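Long-range contact in purine nucleoside phosphorylase (Grouper iridovirus, PDB 3KHS), which probably cleaves purine nucleosides with phosphate, releasing the free base and ribose 1-phosphate for purine salvage: residues 153-167 with 222-234. Sequence-based numbering, arbitrary orientation.
Sequences GERFPSMTSVYDKTL and TIVAKHGGMRCLA
Tyr163 drops its ring into the hollow between Thr222 of helix 219-227 and Ala234 on strand 231-241. Its CE1 touches Ala234 CB at 3.8 Å and Thr222 CG2 at 3.7 Å, while Val162 CG1 lies over one ring face and presses on Thr222 CB (3.4 Å). The phenol OH, 2.9 Å from Thr222 OG1, has His132 as its firmer partner. One residue on, Ile223 CG2 is a bump that carries Met159 SD and CE, the methionine folded at chi2 (-56°) and roughly perpendicular to it. Lys226, kinked at chi2 (64°) and chi4, reaches out to the loop, where NZ donates a hydrogen bond to Ser161 O (2.8 Å) from above the carbonyl plane. At the far end Pro157 CG and CB abut the His227 ring edge at CD2; Glu154 O lies in the same ring plane and takes a weak bond from NE2, which Asn148 also engages. Arg231 makes a side-on salt bridge with Asp164, NE to OD1 from above the carboxylate and NH2 to OD2 (2.8 Å), carboxylate and guanidinium planes 74° apart; Glu282 takes its NH1. Asp164 OD2 also caps helix 165-178 by accepting from Leu167 N, and Leu167 sets CB against Leu233 CB at 4.0 Å. The loop runs along one side of helix 219-227, ended by a Schellman motif with Gly229 as C-prime, and the strand that follows, within the mixed alpha/beta fold of the PNP/MTAP phosphorylases.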
ATOM      1  N   GLY B 153      23.752   1.827   8.926  1.00 60.70           N
ATOM      2  CA  GLY B 153      22.668   2.432   9.679  1.00 56.47           C
ATOM      3  C   GLY B 153      21.861   1.430  10.486  1.00 51.36           C
ATOM      4  O   GLY B 153      22.072   0.220  10.396  1.00 50.68           O
ATOM      5  N   GLU B 154      20.927   1.942  11.277  1.00 47.40           N
ATOM      6  CA  GLU B 154      20.084   1.101  12.115  1.00 46.95           C
ATOM      7  C   GLU B 154      19.130   0.245  11.293  1.00 45.76           C
ATOM      8  O   GLU B 154      18.717   0.619  10.199  1.00 44.89           O
ATOM      9  CB  GLU B 154      19.277   1.975  13.080  1.00 55.53           C
ATOM     10  CG  GLU B 154      20.107   2.806  14.055  1.00 60.56           C
ATOM     11  CD  GLU B 154      20.642   1.983  15.218  1.00 69.56           C
ATOM     12  OE1 GLU B 154      19.821   1.491  16.029  1.00 73.50           O
ATOM     13  OE2 GLU B 154      21.879   1.824  15.329  1.00 73.17           O
ATOM     14  N   ARG B 155      18.777  -0.912  11.828  1.00 46.26           N
ATOM     15  CA  ARG B 155      17.849  -1.807  11.156  1.00 45.41           C
ATOM     16  C   ARG B 155      16.472  -1.117  11.213  1.00 44.69           C
ATOM     17  O   ARG B 155      15.743  -1.058  10.234  1.00 42.88           O
ATOM     18  CB  ARG B 155      17.777  -3.148  11.902  1.00 41.02           C
ATOM     19  CG  ARG B 155      17.631  -4.406  11.028  1.00 51.25           C
ATOM     20  CD  ARG B 155      16.329  -4.553  10.224  1.00 46.67           C
ATOM     21  NE  ARG B 155      16.281  -3.676   9.048  1.00 54.78           N
ATOM     22  CZ  ARG B 155      16.089  -4.084   7.791  1.00 53.28           C
ATOM     23  NH1 ARG B 155      15.925  -5.375   7.518  1.00 48.25           N
ATOM     24  NH2 ARG B 155      16.058  -3.195   6.803  1.00 50.57           N
ATOM     25  N   PHE B 156      16.141  -0.611  12.393  1.00 44.31           N
ATOM     26  CA  PHE B 156      14.881   0.066  12.646  1.00 42.15           C
ATOM     27  C   PHE B 156      15.150   1.533  12.997  1.00 38.85           C
ATOM     28  O   PHE B 156      15.050   1.935  14.153  1.00 37.94           O
ATOM     29  CB  PHE B 156      14.168  -0.615  13.813  1.00 39.49           C
ATOM     30  CG  PHE B 156      13.934  -2.075  13.611  1.00 40.40           C
ATOM     31  CD1 PHE B 156      13.045  -2.524  12.631  1.00 40.71           C
ATOM     32  CD2 PHE B 156      14.566  -3.014  14.437  1.00 40.53           C
ATOM     33  CE1 PHE B 156      12.783  -3.893  12.480  1.00 36.87           C
ATOM     34  CE2 PHE B 156      14.314  -4.389  14.296  1.00 36.25           C
ATOM     35  CZ  PHE B 156      13.422  -4.832  13.320  1.00 39.33           C
ATOM     36  N   PRO B 157      15.486   2.348  11.989  1.00 38.92           N
ATOM     37  CA  PRO B 157      15.778   3.769  12.158  1.00 35.57           C
ATOM     38  C   PRO B 157      14.586   4.598  12.622  1.00 41.54           C
ATOM     39  O   PRO B 157      13.459   4.419  12.148  1.00 41.79           O
ATOM     40  CB  PRO B 157      16.231   4.185  10.768  1.00 38.42           C
ATOM     41  CG  PRO B 157      15.397   3.310   9.876  1.00 34.87           C
ATOM     42  CD  PRO B 157      15.507   1.970  10.563  1.00 36.42           C
ATOM     43  N   SER B 158      14.841   5.512  13.547  1.00 39.34           N
ATOM     44  CA  SER B 158      13.791   6.382  14.037  1.00 39.27           C
ATOM     45  C   SER B 158      13.512   7.462  13.011  1.00 39.33           C
ATOM     46  O   SER B 158      14.435   8.021  12.399  1.00 37.94           O
ATOM     47  CB  SER B 158      14.193   7.053  15.349  1.00 40.32           C
ATOM     48  OG  SER B 158      13.517   8.287  15.475  1.00 42.28           O
ATOM     49  N   MET B 159      12.230   7.759  12.843  1.00 35.82           N
ATOM     50  CA  MET B 159      11.782   8.781  11.910  1.00 34.51           C
ATOM     51  C   MET B 159      11.090   9.889  12.698  1.00 38.78           C
ATOM     52  O   MET B 159      10.272  10.623  12.163  1.00 40.38           O
ATOM     53  CB  MET B 159      10.809   8.156  10.888  1.00 36.84           C
ATOM     54  CG  MET B 159      11.465   7.169   9.887  1.00 23.73           C
ATOM     55  SD  MET B 159      12.863   7.952   8.940  1.00 33.99           S
ATOM     56  CE  MET B 159      14.198   6.730   9.352  1.00 24.16           C
ATOM     57  N   THR B 160      11.428  10.019  13.977  1.00 43.39           N
ATOM     58  CA  THR B 160      10.797  11.029  14.805  1.00 42.00           C
ATOM     59  C   THR B 160      11.172  12.452  14.431  1.00 39.92           C
ATOM     60  O   THR B 160      10.365  13.355  14.622  1.00 42.47           O
ATOM     61  CB  THR B 160      11.065  10.773  16.295  1.00 47.48           C
ATOM     62  OG1 THR B 160      10.312   9.628  16.717  1.00 49.89           O
ATOM     63  CG2 THR B 160      10.644  11.957  17.128  1.00 46.77           C
ATOM     64  N   SER B 161      12.362  12.655  13.876  1.00 33.62           N
ATOM     65  CA  SER B 161      12.796  13.991  13.457  1.00 34.82           C
ATOM     66  C   SER B 161      13.480  13.969  12.098  1.00 35.61           C
ATOM     67  O   SER B 161      14.646  14.341  11.975  1.00 39.68           O
ATOM     68  CB  SER B 161      13.774  14.597  14.473  1.00 38.16           C
ATOM     69  OG  SER B 161      13.181  14.716  15.757  1.00 39.57           O
ATOM     70  N   VAL B 162      12.767  13.525  11.079  1.00 34.98           N
ATOM     71  CA  VAL B 162      13.317  13.467   9.738  1.00 31.22           C
ATOM     72  C   VAL B 162      13.799  14.825   9.262  1.00 34.74           C
ATOM     73  O   VAL B 162      14.856  14.925   8.636  1.00 39.24           O
ATOM     74  CB  VAL B 162      12.254  12.970   8.714  1.00 30.36           C
ATOM     75  CG1 VAL B 162      12.830  12.971   7.310  1.00 20.64           C
ATOM     76  CG2 VAL B 162      11.791  11.592   9.072  1.00 24.27           C
ATOM     77  N   TYR B 163      13.022  15.868   9.557  1.00 37.05           N
ATOM     78  CA  TYR B 163      13.342  17.214   9.105  1.00 35.00           C
ATOM     79  C   TYR B 163      14.005  18.087  10.183  1.00 38.16           C
ATOM     80  O   TYR B 163      13.354  18.600  11.084  1.00 40.21           O
ATOM     81  CB  TYR B 163      12.043  17.825   8.540  1.00 32.60           C
ATOM     82  CG  TYR B 163      11.448  16.956   7.424  1.00 27.34           C
ATOM     83  CD1 TYR B 163      11.898  17.074   6.107  1.00 23.12           C
ATOM     84  CD2 TYR B 163      10.533  15.937   7.713  1.00 25.50           C
ATOM     85  CE1 TYR B 163      11.463  16.195   5.092  1.00 26.38           C
ATOM     86  CE2 TYR B 163      10.092  15.040   6.702  1.00 29.54           C
ATOM     87  CZ  TYR B 163      10.566  15.182   5.403  1.00 30.38           C
ATOM     88  OH  TYR B 163      10.169  14.305   4.423  1.00 36.47           O
ATOM     89  N   ASP B 164      15.323  18.231  10.061  1.00 42.78           N
ATOM     90  CA  ASP B 164      16.153  18.992  10.989  1.00 40.75           C
ATOM     91  C   ASP B 164      15.538  20.331  11.426  1.00 41.71           C
ATOM     92  O   ASP B 164      15.340  21.242  10.615  1.00 43.32           O
ATOM     93  CB  ASP B 164      17.502  19.228  10.329  1.00 43.14           C
ATOM     94  CG  ASP B 164      18.563  19.583  11.317  1.00 39.55           C
ATOM     95  OD1 ASP B 164      19.033  18.674  12.035  1.00 42.35           O
ATOM     96  OD2 ASP B 164      18.902  20.771  11.375  1.00 42.30           O
ATOM     97  N   LYS B 165      15.258  20.455  12.720  1.00 42.32           N
ATOM     98  CA  LYS B 165      14.652  21.675  13.244  1.00 42.16           C
ATOM     99  C   LYS B 165      15.484  22.913  12.966  1.00 39.45           C
ATOM    100  O   LYS B 165      14.931  23.975  12.644  1.00 42.56           O
ATOM    101  CB  LYS B 165      14.371  21.519  14.734  1.00 45.82           C
ATOM    102  CG  LYS B 165      13.629  20.225  15.002  1.00 50.56           C
ATOM    103  CD  LYS B 165      13.091  20.101  16.407  1.00 51.95           C
ATOM    104  CE  LYS B 165      12.518  18.707  16.626  1.00 52.09           C
ATOM    105  NZ  LYS B 165      11.834  18.618  17.934  1.00 56.61           N
ATOM    106  N   THR B 166      16.801  22.776  13.050  1.00 36.02           N
ATOM    107  CA  THR B 166      17.704  23.896  12.769  1.00 35.65           C
ATOM    108  C   THR B 166      17.659  24.312  11.305  1.00 34.56           C
ATOM    109  O   THR B 166      17.562  25.497  10.990  1.00 32.86           O
ATOM    110  CB  THR B 166      19.189  23.546  13.127  1.00 39.48           C
ATOM    111  OG1 THR B 166      19.288  23.283  14.534  1.00 40.24           O
ATOM    112  CG2 THR B 166      20.152  24.689  12.735  1.00 28.59           C
ATOM    113  N   LEU B 167      17.749  23.345  10.394  1.00 37.56           N
ATOM    114  CA  LEU B 167      17.712  23.690   8.973  1.00 36.73           C
ATOM    115  C   LEU B 167      16.389  24.374   8.626  1.00 37.82           C
ATOM    116  O   LEU B 167      16.354  25.274   7.777  1.00 38.65           O
ATOM    117  CB  LEU B 167      17.920  22.447   8.114  1.00 41.47           C
ATOM    118  CG  LEU B 167      19.246  21.747   8.399  1.00 39.81           C
ATOM    119  CD1 LEU B 167      19.233  20.418   7.728  1.00 38.53           C
ATOM    120  CD2 LEU B 167      20.410  22.580   7.905  1.00 38.93           C
ATOM    121  N   THR B 222      14.028  11.118   2.096  1.00 32.61           N
ATOM    122  CA  THR B 222      14.468  11.597   3.408  1.00 33.42           C
ATOM    123  C   THR B 222      14.518  10.452   4.412  1.00 32.01           C
ATOM    124  O   THR B 222      15.260  10.508   5.389  1.00 34.31           O
ATOM    125  CB  THR B 222      13.555  12.724   3.965  1.00 29.46           C
ATOM    126  OG1 THR B 222      12.221  12.214   4.175  1.00 34.36           O
ATOM    127  CG2 THR B 222      13.508  13.881   2.981  1.00 22.22           C
ATOM    128  N   ILE B 223      13.726   9.414   4.190  1.00 31.69           N
ATOM    129  CA  ILE B 223      13.774   8.278   5.102  1.00 33.82           C
ATOM    130  C   ILE B 223      15.167   7.644   4.976  1.00 32.02           C
ATOM    131  O   ILE B 223      15.792   7.292   5.962  1.00 33.30           O
ATOM    132  CB  ILE B 223      12.757   7.177   4.740  1.00 32.98           C
ATOM    133  CG1 ILE B 223      11.333   7.645   5.039  1.00 26.97           C
ATOM    134  CG2 ILE B 223      13.106   5.884   5.509  1.00 26.17           C
ATOM    135  CD1 ILE B 223      10.287   6.638   4.577  1.00 22.15           C
ATOM    136  N   VAL B 224      15.624   7.489   3.741  1.00 34.44           N
ATOM    137  CA  VAL B 224      16.913   6.885   3.460  1.00 34.66           C
ATOM    138  C   VAL B 224      18.068   7.808   3.875  1.00 36.87           C
ATOM    139  O   VAL B 224      19.031   7.360   4.478  1.00 36.72           O
ATOM    140  CB  VAL B 224      16.995   6.525   1.981  1.00 32.95           C
ATOM    141  CG1 VAL B 224      18.402   6.069   1.630  1.00 30.07           C
ATOM    142  CG2 VAL B 224      15.935   5.449   1.665  1.00 24.45           C
ATOM    143  N   ALA B 225      17.953   9.090   3.569  1.00 34.80           N
ATOM    144  CA  ALA B 225      18.964  10.064   3.937  1.00 36.45           C
ATOM    145  C   ALA B 225      19.161  10.035   5.467  1.00 37.26           C
ATOM    146  O   ALA B 225      20.278   9.889   5.981  1.00 36.37           O
ATOM    147  CB  ALA B 225      18.498  11.441   3.501  1.00 30.07           C
ATOM    148  N   LYS B 226      18.051  10.160   6.182  1.00 39.07           N
ATOM    149  CA  LYS B 226      18.060  10.186   7.639  1.00 37.20           C
ATOM    150  C   LYS B 226      18.703   8.942   8.194  1.00 38.96           C
ATOM    151  O   LYS B 226      19.468   8.994   9.152  1.00 39.13           O
ATOM    152  CB  LYS B 226      16.642  10.277   8.183  1.00 39.90           C
ATOM    153  CG  LYS B 226      16.575  10.703   9.649  1.00 42.86           C
ATOM    154  CD  LYS B 226      17.116  12.119   9.830  1.00 41.38           C
ATOM    155  CE  LYS B 226      17.542  12.339  11.258  1.00 50.84           C
ATOM    156  NZ  LYS B 226      16.407  12.140  12.182  1.00 52.79           N
ATOM    157  N   HIS B 227      18.368   7.814   7.589  1.00 36.86           N
ATOM    158  CA  HIS B 227      18.893   6.541   8.007  1.00 34.12           C
ATOM    159  C   HIS B 227      20.397   6.501   7.771  1.00 36.83           C
ATOM    160  O   HIS B 227      21.118   5.852   8.512  1.00 39.06           O
ATOM    161  CB  HIS B 227      18.175   5.433   7.239  1.00 32.70           C
ATOM    162  CG  HIS B 227      18.832   4.090   7.339  1.00 35.13           C
ATOM    163  ND1 HIS B 227      19.869   3.706   6.515  1.00 35.65           N
ATOM    164  CD2 HIS B 227      18.602   3.042   8.169  1.00 33.79           C
ATOM    165  CE1 HIS B 227      20.249   2.479   6.832  1.00 35.67           C
ATOM    166  NE2 HIS B 227      19.494   2.054   7.832  1.00 40.71           N
ATOM    167  N   GLY B 228      20.853   7.212   6.741  1.00 38.64           N
ATOM    168  CA  GLY B 228      22.264   7.251   6.408  1.00 40.07           C
ATOM    169  C   GLY B 228      23.014   8.331   7.156  1.00 39.56           C
ATOM    170  O   GLY B 228      24.083   8.748   6.746  1.00 41.43           O
ATOM    171  N   GLY B 229      22.425   8.805   8.243  1.00 40.54           N
ATOM    172  CA  GLY B 229      23.045   9.832   9.054  1.00 39.42           C
ATOM    173  C   GLY B 229      23.094  11.241   8.495  1.00 43.63           C
ATOM    174  O   GLY B 229      23.807  12.090   9.030  1.00 48.23           O
ATOM    175  N   MET B 230      22.362  11.526   7.429  1.00 43.21           N
ATOM    176  CA  MET B 230      22.413  12.883   6.881  1.00 42.61           C
ATOM    177  C   MET B 230      21.258  13.712   7.411  1.00 42.56           C
ATOM    178  O   MET B 230      20.241  13.167   7.850  1.00 38.77           O
ATOM    179  CB  MET B 230      22.398  12.861   5.339  1.00 41.02           C
ATOM    180  CG  MET B 230      23.669  12.299   4.684  1.00 32.05           C
ATOM    181  SD  MET B 230      23.558  12.073   2.882  1.00 42.08           S
ATOM    182  CE  MET B 230      22.202  10.890   2.835  1.00 25.37           C
ATOM    183  N   ARG B 231      21.440  15.025   7.401  1.00 40.52           N
ATOM    184  CA  ARG B 231      20.411  15.931   7.885  1.00 43.65           C
ATOM    185  C   ARG B 231      19.606  16.409   6.686  1.00 37.75           C
ATOM    186  O   ARG B 231      20.166  16.709   5.628  1.00 37.32           O
ATOM    187  CB  ARG B 231      21.061  17.100   8.631  1.00 47.46           C
ATOM    188  CG  ARG B 231      21.820  16.665   9.868  1.00 46.70           C
ATOM    189  CD  ARG B 231      22.703  17.779  10.372  1.00 47.28           C
ATOM    190  NE  ARG B 231      21.946  18.853  11.006  1.00 47.39           N
ATOM    191  CZ  ARG B 231      22.402  20.093  11.129  1.00 51.94           C
ATOM    192  NH1 ARG B 231      23.607  20.407  10.659  1.00 54.81           N
ATOM    193  NH2 ARG B 231      21.663  21.022  11.719  1.00 53.34           N
ATOM    194  N   CYS B 232      18.292  16.484   6.859  1.00 37.21           N
ATOM    195  CA  CYS B 232      17.408  16.892   5.765  1.00 34.09           C
ATOM    196  C   CYS B 232      16.585  18.154   5.913  1.00 30.98           C
ATOM    197  O   CYS B 232      16.095  18.488   6.989  1.00 32.84           O
ATOM    198  CB  CYS B 232      16.434  15.767   5.456  1.00 33.17           C
ATOM    199  SG  CYS B 232      17.232  14.203   5.189  1.00 36.75           S
ATOM    200  N   LEU B 233      16.435  18.836   4.790  1.00 33.56           N
ATOM    201  CA  LEU B 233      15.613  20.019   4.684  1.00 31.12           C
ATOM    202  C   LEU B 233      14.874  19.816   3.364  1.00 31.85           C
ATOM    203  O   LEU B 233      15.478  19.456   2.354  1.00 32.19           O
ATOM    204  CB  LEU B 233      16.451  21.266   4.612  1.00 24.13           C
ATOM    205  CG  LEU B 233      15.678  22.454   4.051  1.00 37.54           C
ATOM    206  CD1 LEU B 233      14.520  22.796   5.005  1.00 33.22           C
ATOM    207  CD2 LEU B 233      16.627  23.648   3.818  1.00 25.41           C
ATOM    208  N   ALA B 234      13.563  20.009   3.383  1.00 32.75           N
ATOM    209  CA  ALA B 234      12.777  19.862   2.165  1.00 33.95           C
ATOM    210  C   ALA B 234      11.825  21.041   2.046  1.00 31.66           C
ATOM    211  O   ALA B 234      11.188  21.424   3.024  1.00 32.43           O
ATOM    212  CB  ALA B 234      12.010  18.563   2.204  1.00 32.12           C
TER
HETATM  213  O   HOH W   1      17.469  15.669   9.374  1.00 34.90           O
HETATM  214  O   HOH W   2      14.772  20.553   7.718  1.00 51.76           O